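Side-chain contacts in HcgC (Methanococcus maripaludis S2, PDB 5O4J), which probably methylates a carbon of a pyridinol precursor with S-adenosylmethionine as methyl donor, a step in making the cofactor of [Fe]-hydrogenase: residues I46-Y51 with S124-K129; E209-H214 with V218-T223. All blocks are in the same frame, centred on the assembly; numbering follows the deposited sequence.

How the contacts relate
Both contacts are buried, carry no hydrogen bond between their segments and touch the same S-adenosylhomocysteine, yet they differ in build. Contact 1 joins the end of a central strand, in the seven-stranded mixed sheet of the Rossmann-like part, to a loop far along the chain, and buries only 104 Å² through a few apolar atoms. Contact 2 pairs two consecutive short helices, buries 271 Å² and adds charged partners at its edge. Their centres lie 25 Å apart, but Tyr-51, at the far end of segment 46-51, reaches contact 2: its CD1 is 3.5 Å from CE2 of Phe-213, the two rings meeting edge-to-face, and its CE2 packs against CZ of Phe-221.

Contact 1: residues I46-Y51 with S124-K129; sequences IVFGAY and SKFNPK. With SAH (S-adenosyl-L-homocysteine), chain E.
Phe-48 and Phe-126 reach toward each other from opposite directions and meet at their outer ring carbons. CZ of Phe-48 lies 3.7 Å from CE2 of Phe-126, the closest approach between the segments, and the contact falls at the edge of the Phe-48 ring, near its plane. The centroids are 5.9 Å apart with the planes at 55°, an oblique aromatic pair. In both residues CG is anti to the carbonyl carbon (chi1 -68° in Phe-48, -54° in Phe-126), which swings each ring beside its own backbone N, so that it lies between strand and loop. Ile-46 adds a looser apolar touch, its CD1 4.4 Å from CE1 of Phe-126.

Away from this tight point the loop turns outward: Ser-124, Lys-125, Asn-127 and Lys-129 are exposed, and Ser-124 OG is bonded to the backbone O of Asp-121. Beyond Phe-48 the other segment leaves the strand and runs along the ligand. The Phe-48 ring edge also faces the adenine, with CD1 4.2 Å from SAH C2. At the backbone angles of Gly-49 a CB would be jammed against the carbonyl O of Phe-48, which by itself calls for glycine, and it would also crowd the ribose O4', 3.5 Å from the Gly-49 CA. Tyr-51 N gives SAH O3' a weak hydrogen bond of 3.4 Å.

Strand 42-48 runs between strands 65-72 and 108-111, as a parallel neighbour of each. Phe-48 touches Val-71 and Val-109 of these flanking strands and Leu-94 of helix 91-99, while Phe-126 rests on Val-109 and on Leu-98 of the same helix.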
loop_
_atom_site.group_PDB
_atom_site.type_symbol
_atom_site.label_atom_id
_atom_site.label_comp_id
_atom_site.label_asym_id
_atom_site.label_seq_id
_atom_site.Cartn_x
_atom_site.Cartn_y
_atom_site.Cartn_z
ATOM N N ILE A 46 7.591 20.389 -35.828
ATOM C CA ILE A 46 7.856 21.262 -34.692
ATOM C C ILE A 46 7.361 20.566 -33.434
ATOM O O ILE A 46 6.202 20.139 -33.365
ATOM C CB ILE A 46 7.205 22.645 -34.865
ATOM C CG1 ILE A 46 7.915 23.377 -36.007
ATOM C CG2 ILE A 46 7.287 23.447 -33.559
ATOM C CD1 ILE A 46 7.552 24.837 -36.173
ATOM N N VAL A 47 8.252 20.433 -32.457
ATOM C CA VAL A 47 7.971 19.782 -31.186
ATOM C C VAL A 47 8.097 20.835 -30.095
ATOM O O VAL A 47 9.162 21.448 -29.940
ATOM C CB VAL A 47 8.934 18.614 -30.932
ATOM C CG1 VAL A 47 8.653 17.961 -29.582
ATOM C CG2 VAL A 47 8.850 17.608 -32.067
ATOM N N PHE A 48 7.015 21.047 -29.344
ATOM C CA PHE A 48 7.016 21.972 -28.215
ATOM C C PHE A 48 7.321 21.202 -26.935
ATOM O O PHE A 48 6.634 20.225 -26.613
ATOM C CB PHE A 48 5.673 22.691 -28.084
ATOM C CG PHE A 48 5.380 23.649 -29.198
ATOM C CD1 PHE A 48 5.819 24.958 -29.138
ATOM C CD2 PHE A 48 4.647 23.241 -30.299
ATOM C CE1 PHE A 48 5.549 25.842 -30.163
ATOM C CE2 PHE A 48 4.372 24.124 -31.324
ATOM C CZ PHE A 48 4.818 25.422 -31.254
ATOM N N GLY A 49 8.349 21.645 -26.208
ATOM C CA GLY A 49 8.701 21.058 -24.931
ATOM C C GLY A 49 9.896 20.132 -25.016
ATOM O O GLY A 49 9.759 18.963 -25.377
ATOM N N ALA A 50 11.079 20.657 -24.697
ATOM C CA ALA A 50 12.308 19.873 -24.808
ATOM C C ALA A 50 12.454 18.894 -23.650
ATOM O O ALA A 50 12.930 17.769 -23.834
ATOM C CB ALA A 50 13.518 20.804 -24.875
ATOM N N TYR A 51 12.061 19.310 -22.452
ATOM C CA TYR A 51 12.161 18.474 -21.269
ATOM C C TYR A 51 10.845 17.726 -21.069
ATOM O O TYR A 51 9.788 18.318 -21.311
ATOM C CB TYR A 51 12.491 19.351 -20.062
ATOM C CG TYR A 51 12.318 18.692 -18.712
ATOM C CD1 TYR A 51 11.077 18.636 -18.107
ATOM C CD2 TYR A 51 13.405 18.168 -18.028
ATOM C CE1 TYR A 51 10.906 18.054 -16.879
ATOM C CE2 TYR A 51 13.248 17.593 -16.786
ATOM C CZ TYR A 51 11.997 17.532 -16.215
ATOM O OH TYR A 51 11.845 16.950 -14.967
ATOM N N SER A 124 -3.184 27.162 -32.826
ATOM C CA SER A 124 -4.082 27.536 -33.913
ATOM C C SER A 124 -3.366 28.270 -35.040
ATOM O O SER A 124 -3.949 28.436 -36.119
ATOM C CB SER A 124 -5.218 28.407 -33.376
ATOM O OG SER A 124 -4.775 29.736 -33.161
ATOM N N LYS A 125 -2.135 28.725 -34.823
ATOM C CA LYS A 125 -1.399 29.424 -35.865
ATOM C C LYS A 125 -0.793 28.479 -36.892
ATOM O O LYS A 125 -0.253 28.948 -37.900
ATOM C CB LYS A 125 -0.305 30.289 -35.235
ATOM C CG LYS A 125 -0.838 31.246 -34.176
ATOM C CD LYS A 125 -0.397 32.677 -34.425
ATOM C CE LYS A 125 -1.069 33.647 -33.457
ATOM N NZ LYS A 125 -2.522 33.833 -33.749
ATOM N N PHE A 126 -0.887 27.170 -36.673
ATOM C CA PHE A 126 -0.349 26.174 -37.584
ATOM C C PHE A 126 -1.477 25.478 -38.334
ATOM O O PHE A 126 -2.644 25.508 -37.929
ATOM C CB PHE A 126 0.500 25.152 -36.817
ATOM C CG PHE A 126 1.580 25.786 -35.996
ATOM C CD1 PHE A 126 2.710 26.309 -36.606
ATOM C CD2 PHE A 126 1.455 25.892 -34.621
ATOM C CE1 PHE A 126 3.705 26.908 -35.859
ATOM C CE2 PHE A 126 2.444 26.494 -33.867
ATOM C CZ PHE A 126 3.571 27.004 -34.487
ATOM N N ASN A 127 -1.105 24.836 -39.439
ATOM C CA ASN A 127 -2.039 24.075 -40.268
ATOM C C ASN A 127 -1.319 22.820 -40.734
ATOM O O ASN A 127 -1.019 22.651 -41.922
ATOM C CB ASN A 127 -2.528 24.912 -41.454
ATOM C CG ASN A 127 -3.562 24.184 -42.299
ATOM O OD1 ASN A 127 -4.325 23.357 -41.800
ATOM N ND2 ASN A 127 -3.579 24.481 -43.594
ATOM N N PRO A 128 -1.021 21.912 -39.812
ATOM C CA PRO A 128 -0.244 20.724 -40.159
ATOM C C PRO A 128 -1.130 19.613 -40.710
ATOM O O PRO A 128 -2.358 19.648 -40.621
ATOM C CB PRO A 128 0.370 20.313 -38.813
ATOM C CG PRO A 128 -0.669 20.709 -37.816
ATOM C CD PRO A 128 -1.355 21.948 -38.376
ATOM N N LYS A 129 -0.469 18.624 -41.303
ATOM C CA LYS A 129 -1.146 17.382 -41.648
ATOM C C LYS A 129 -1.542 16.623 -40.392
ATOM O O LYS A 129 -2.647 16.079 -40.309
ATOM C CB LYS A 129 -0.224 16.531 -42.517
ATOM C CG LYS A 129 0.034 17.123 -43.886
ATOM C CD LYS A 129 1.064 16.309 -44.642
ATOM C CE LYS A 129 1.374 16.932 -45.993
ATOM N NZ LYS A 129 2.610 16.359 -46.589
HETATM N N SAH E . 5.201 15.940 -20.687
HETATM C CA SAH E . 6.686 16.089 -20.608
HETATM C CB SAH E . 7.038 17.154 -19.571
HETATM C CG SAH E . 6.826 18.563 -20.120
HETATM S SD SAH E . 7.365 19.810 -18.977
HETATM C C SAH E . 7.356 14.803 -20.218
HETATM O O SAH E . 8.605 14.791 -20.088
HETATM O OXT SAH E . 6.637 13.813 -20.027
HETATM C "C5'" SAH E . 7.088 21.287 -19.910
HETATM C "C4'" SAH E . 8.177 21.561 -20.941
HETATM O "O4'" SAH E . 7.646 22.447 -21.935
HETATM C "C3'" SAH E . 9.355 22.292 -20.326
HETATM O "O3'" SAH E . 10.571 22.005 -21.037
HETATM C "C2'" SAH E . 8.934 23.733 -20.482
HETATM O "O2'" SAH E . 10.010 24.676 -20.416
HETATM C "C1'" SAH E . 8.294 23.720 -21.850
HETATM N N9 SAH E . 7.254 24.743 -22.038
HETATM C C8 SAH E . 6.331 25.140 -21.133
HETATM N N7 SAH E . 5.521 26.076 -21.688
HETATM C C5 SAH E . 5.926 26.253 -22.961
HETATM C C6 SAH E . 5.503 27.084 -24.105
HETATM N N6 SAH E . 4.457 27.933 -23.977
HETATM N N1 SAH E . 6.195 26.967 -25.255
HETATM C C2 SAH E . 7.228 26.123 -25.395
HETATM N N3 SAH E . 7.674 25.339 -24.400
HETATM C C4 SAH E . 7.065 25.370 -23.189
#

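Contact 2: residues E209-H214 with V218-T223; sequences EGTVFH and VKKFLT. With SAH (S-adenosyl-L-homocysteine), chain E.
Val-212 and Phe-221 join the two arms of a helical hairpin, in which helices 209-213 and 218-223 run nearly antiparallel (160°) with axes 8.1 Å apart. Val-212 sends its two methyls to different rings: CG2, anti to the carbonyl carbon and beside the backbone N, sits over a face of Phe-221, 3.5 Å from the centroid and 23° off the normal, a CH-pi contact, while CG1, anti to the backbone N, lies over a face of Phe-213. Phe-221 presents that face with its CG anti to its own backbone N (chi1 166°). The Phe-213 ring turns its edge to SAH O3'. Exchanging Phe-221 for an alanine would probably open a gap under the Val-212 methyl and take away packing against Tyr-51 and Leu-52, both of the SAH site.

Thr-211 divides its branches. Its OG1 bonds Glu-224, whereas CG2 points at the other helix and lies 3.5 Å from Phe-221 N. The Lys-220 side chain crosses Thr-211 at about a right angle, extended until a bend at chi4 turns NZ toward salt bridges with Glu-215 and Glu-224. Farther along its helix, Lys-219 O accepts from Thr-223 N and, on the opposite face of its carbonyl plane, from Thr-223 OG1 at 3.1 Å.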
loop_
_atom_site.group_PDB
_atom_site.type_symbol
_atom_site.label_atom_id
_atom_site.label_comp_id
_atom_site.label_asym_id
_atom_site.label_seq_id
_atom_site.Cartn_x
_atom_site.Cartn_y
_atom_site.Cartn_z
ATOM N N GLU A 209 13.913 18.157 -11.218
ATOM C CA GLU A 209 13.296 19.226 -11.986
ATOM C C GLU A 209 13.884 20.587 -11.614
ATOM O O GLU A 209 14.080 21.448 -12.482
ATOM C CB GLU A 209 11.791 19.165 -11.739
ATOM C CG GLU A 209 10.958 20.287 -12.278
ATOM C CD GLU A 209 9.524 20.169 -11.799
ATOM O OE1 GLU A 209 8.895 19.130 -12.099
ATOM O OE2 GLU A 209 9.046 21.086 -11.092
ATOM N N GLY A 210 14.183 20.788 -10.325
ATOM C CA GLY A 210 14.796 22.034 -9.895
ATOM C C GLY A 210 16.160 22.264 -10.516
ATOM O O GLY A 210 16.520 23.395 -10.853
ATOM N N THR A 211 16.949 21.197 -10.663
ATOM C CA THR A 211 18.253 21.342 -11.302
ATOM C C THR A 211 18.107 21.912 -12.707
ATOM O O THR A 211 18.912 22.744 -13.136
ATOM C CB THR A 211 18.956 19.988 -11.345
ATOM O OG1 THR A 211 18.919 19.399 -10.038
ATOM C CG2 THR A 211 20.385 20.141 -11.812
ATOM N N VAL A 212 17.062 21.501 -13.424
ATOM C CA VAL A 212 16.857 21.960 -14.795
ATOM C C VAL A 212 16.279 23.367 -14.824
ATOM O O VAL A 212 16.734 24.214 -15.597
ATOM C CB VAL A 212 15.940 20.991 -15.564
ATOM C CG1 VAL A 212 15.672 21.531 -16.967
ATOM C CG2 VAL A 212 16.567 19.614 -15.652
ATOM N N PHE A 213 15.232 23.622 -14.037
ATOM C CA PHE A 213 14.420 24.820 -14.236
ATOM C C PHE A 213 14.690 25.938 -13.248
ATOM O O PHE A 213 14.350 27.084 -13.547
ATOM C CB PHE A 213 12.938 24.458 -14.191
ATOM C CG PHE A 213 12.530 23.642 -15.350
ATOM C CD1 PHE A 213 12.232 24.252 -16.549
ATOM C CD2 PHE A 213 12.536 22.252 -15.275
ATOM C CE1 PHE A 213 11.908 23.503 -17.652
ATOM C CE2 PHE A 213 12.205 21.491 -16.381
ATOM C CZ PHE A 213 11.895 22.113 -17.571
ATOM N N HIS A 214 15.269 25.642 -12.090
ATOM C CA HIS A 214 15.618 26.666 -11.116
ATOM C C HIS A 214 17.109 26.966 -11.111
ATOM O O HIS A 214 17.500 28.119 -11.276
ATOM C CB HIS A 214 15.138 26.226 -9.732
ATOM C CG HIS A 214 13.657 26.032 -9.656
ATOM N ND1 HIS A 214 13.048 25.304 -8.658
ATOM C CD2 HIS A 214 12.663 26.464 -10.470
ATOM C CE1 HIS A 214 11.741 25.304 -8.853
ATOM N NE2 HIS A 214 11.482 25.997 -9.948
ATOM N N VAL A 218 21.585 21.977 -17.051
ATOM C CA VAL A 218 21.226 20.697 -17.654
ATOM C C VAL A 218 22.324 19.667 -17.434
ATOM O O VAL A 218 22.050 18.491 -17.176
ATOM C CB VAL A 218 20.922 20.887 -19.151
ATOM C CG1 VAL A 218 20.743 19.525 -19.858
ATOM C CG2 VAL A 218 19.692 21.752 -19.322
ATOM N N LYS A 219 23.582 20.083 -17.554
ATOM C CA LYS A 219 24.684 19.139 -17.400
ATOM C C LYS A 219 24.653 18.480 -16.025
ATOM O O LYS A 219 24.825 17.259 -15.903
ATOM C CB LYS A 219 26.002 19.868 -17.638
ATOM C CG LYS A 219 27.239 19.003 -17.540
ATOM C CD LYS A 219 28.467 19.857 -17.812
ATOM C CE LYS A 219 29.757 19.093 -17.601
ATOM N NZ LYS A 219 30.924 19.966 -17.895
ATOM N N LYS A 220 24.420 19.278 -14.979
ATOM C CA LYS A 220 24.268 18.742 -13.629
ATOM C C LYS A 220 23.092 17.777 -13.546
ATOM O O LYS A 220 23.190 16.708 -12.924
ATOM C CB LYS A 220 24.090 19.909 -12.649
ATOM C CG LYS A 220 24.065 19.542 -11.168
ATOM C CD LYS A 220 23.961 20.815 -10.322
ATOM C CE LYS A 220 23.751 20.527 -8.844
ATOM N NZ LYS A 220 22.340 20.277 -8.483
ATOM N N PHE A 221 21.970 18.140 -14.176
ATOM C CA PHE A 221 20.793 17.274 -14.208
ATOM C C PHE A 221 21.134 15.916 -14.805
ATOM O O PHE A 221 20.772 14.873 -14.255
ATOM C CB PHE A 221 19.687 17.953 -15.008
ATOM C CG PHE A 221 18.548 17.039 -15.389
ATOM C CD1 PHE A 221 17.632 16.615 -14.441
ATOM C CD2 PHE A 221 18.374 16.651 -16.702
ATOM C CE1 PHE A 221 16.570 15.795 -14.795
ATOM C CE2 PHE A 221 17.309 15.829 -17.070
ATOM C CZ PHE A 221 16.411 15.396 -16.114
ATOM N N LEU A 222 21.807 15.912 -15.955
ATOM C CA LEU A 222 22.160 14.646 -16.588
ATOM C C LEU A 222 23.102 13.840 -15.707
ATOM O O LEU A 222 23.005 12.610 -15.658
ATOM C CB LEU A 222 22.769 14.903 -17.961
ATOM C CG LEU A 222 21.824 15.632 -18.922
ATOM C CD1 LEU A 222 22.545 15.990 -20.211
ATOM C CD2 LEU A 222 20.578 14.801 -19.212
ATOM N N THR A 223 24.015 14.518 -15.000
ATOM C CA THR A 223 24.884 13.832 -14.048
ATOM C C THR A 223 24.072 13.207 -12.929
ATOM O O THR A 223 24.327 12.063 -12.526
ATOM C CB THR A 223 25.907 14.803 -13.461
ATOM O OG1 THR A 223 26.745 15.290 -14.513
ATOM C CG2 THR A 223 26.758 14.125 -12.379
HETATM N N SAH E . 5.201 15.940 -20.687
HETATM C CA SAH E . 6.686 16.089 -20.608
HETATM C CB SAH E . 7.038 17.154 -19.571
HETATM C CG SAH E . 6.826 18.563 -20.120
HETATM S SD SAH E . 7.365 19.810 -18.977
HETATM C C SAH E . 7.356 14.803 -20.218
HETATM O O SAH E . 8.605 14.791 -20.088
HETATM O OXT SAH E . 6.637 13.813 -20.027
HETATM C "C5'" SAH E . 7.088 21.287 -19.910
HETATM C "C4'" SAH E . 8.177 21.561 -20.941
HETATM O "O4'" SAH E . 7.646 22.447 -21.935
HETATM C "C3'" SAH E . 9.355 22.292 -20.326
HETATM O "O3'" SAH E . 10.571 22.005 -21.037
HETATM C "C2'" SAH E . 8.934 23.733 -20.482
HETATM O "O2'" SAH E . 10.010 24.676 -20.416
HETATM C "C1'" SAH E . 8.294 23.720 -21.850
HETATM N N9 SAH E . 7.254 24.743 -22.038
HETATM C C8 SAH E . 6.331 25.140 -21.133
HETATM N N7 SAH E . 5.521 26.076 -21.688
HETATM C C5 SAH E . 5.926 26.253 -22.961
HETATM C C6 SAH E . 5.503 27.084 -24.105
HETATM N N6 SAH E . 4.457 27.933 -23.977
HETATM N N1 SAH E . 6.195 26.967 -25.255
HETATM C C2 SAH E . 7.228 26.123 -25.395
HETATM N N3 SAH E . 7.674 25.339 -24.400
HETATM C C4 SAH E . 7.065 25.370 -23.189
#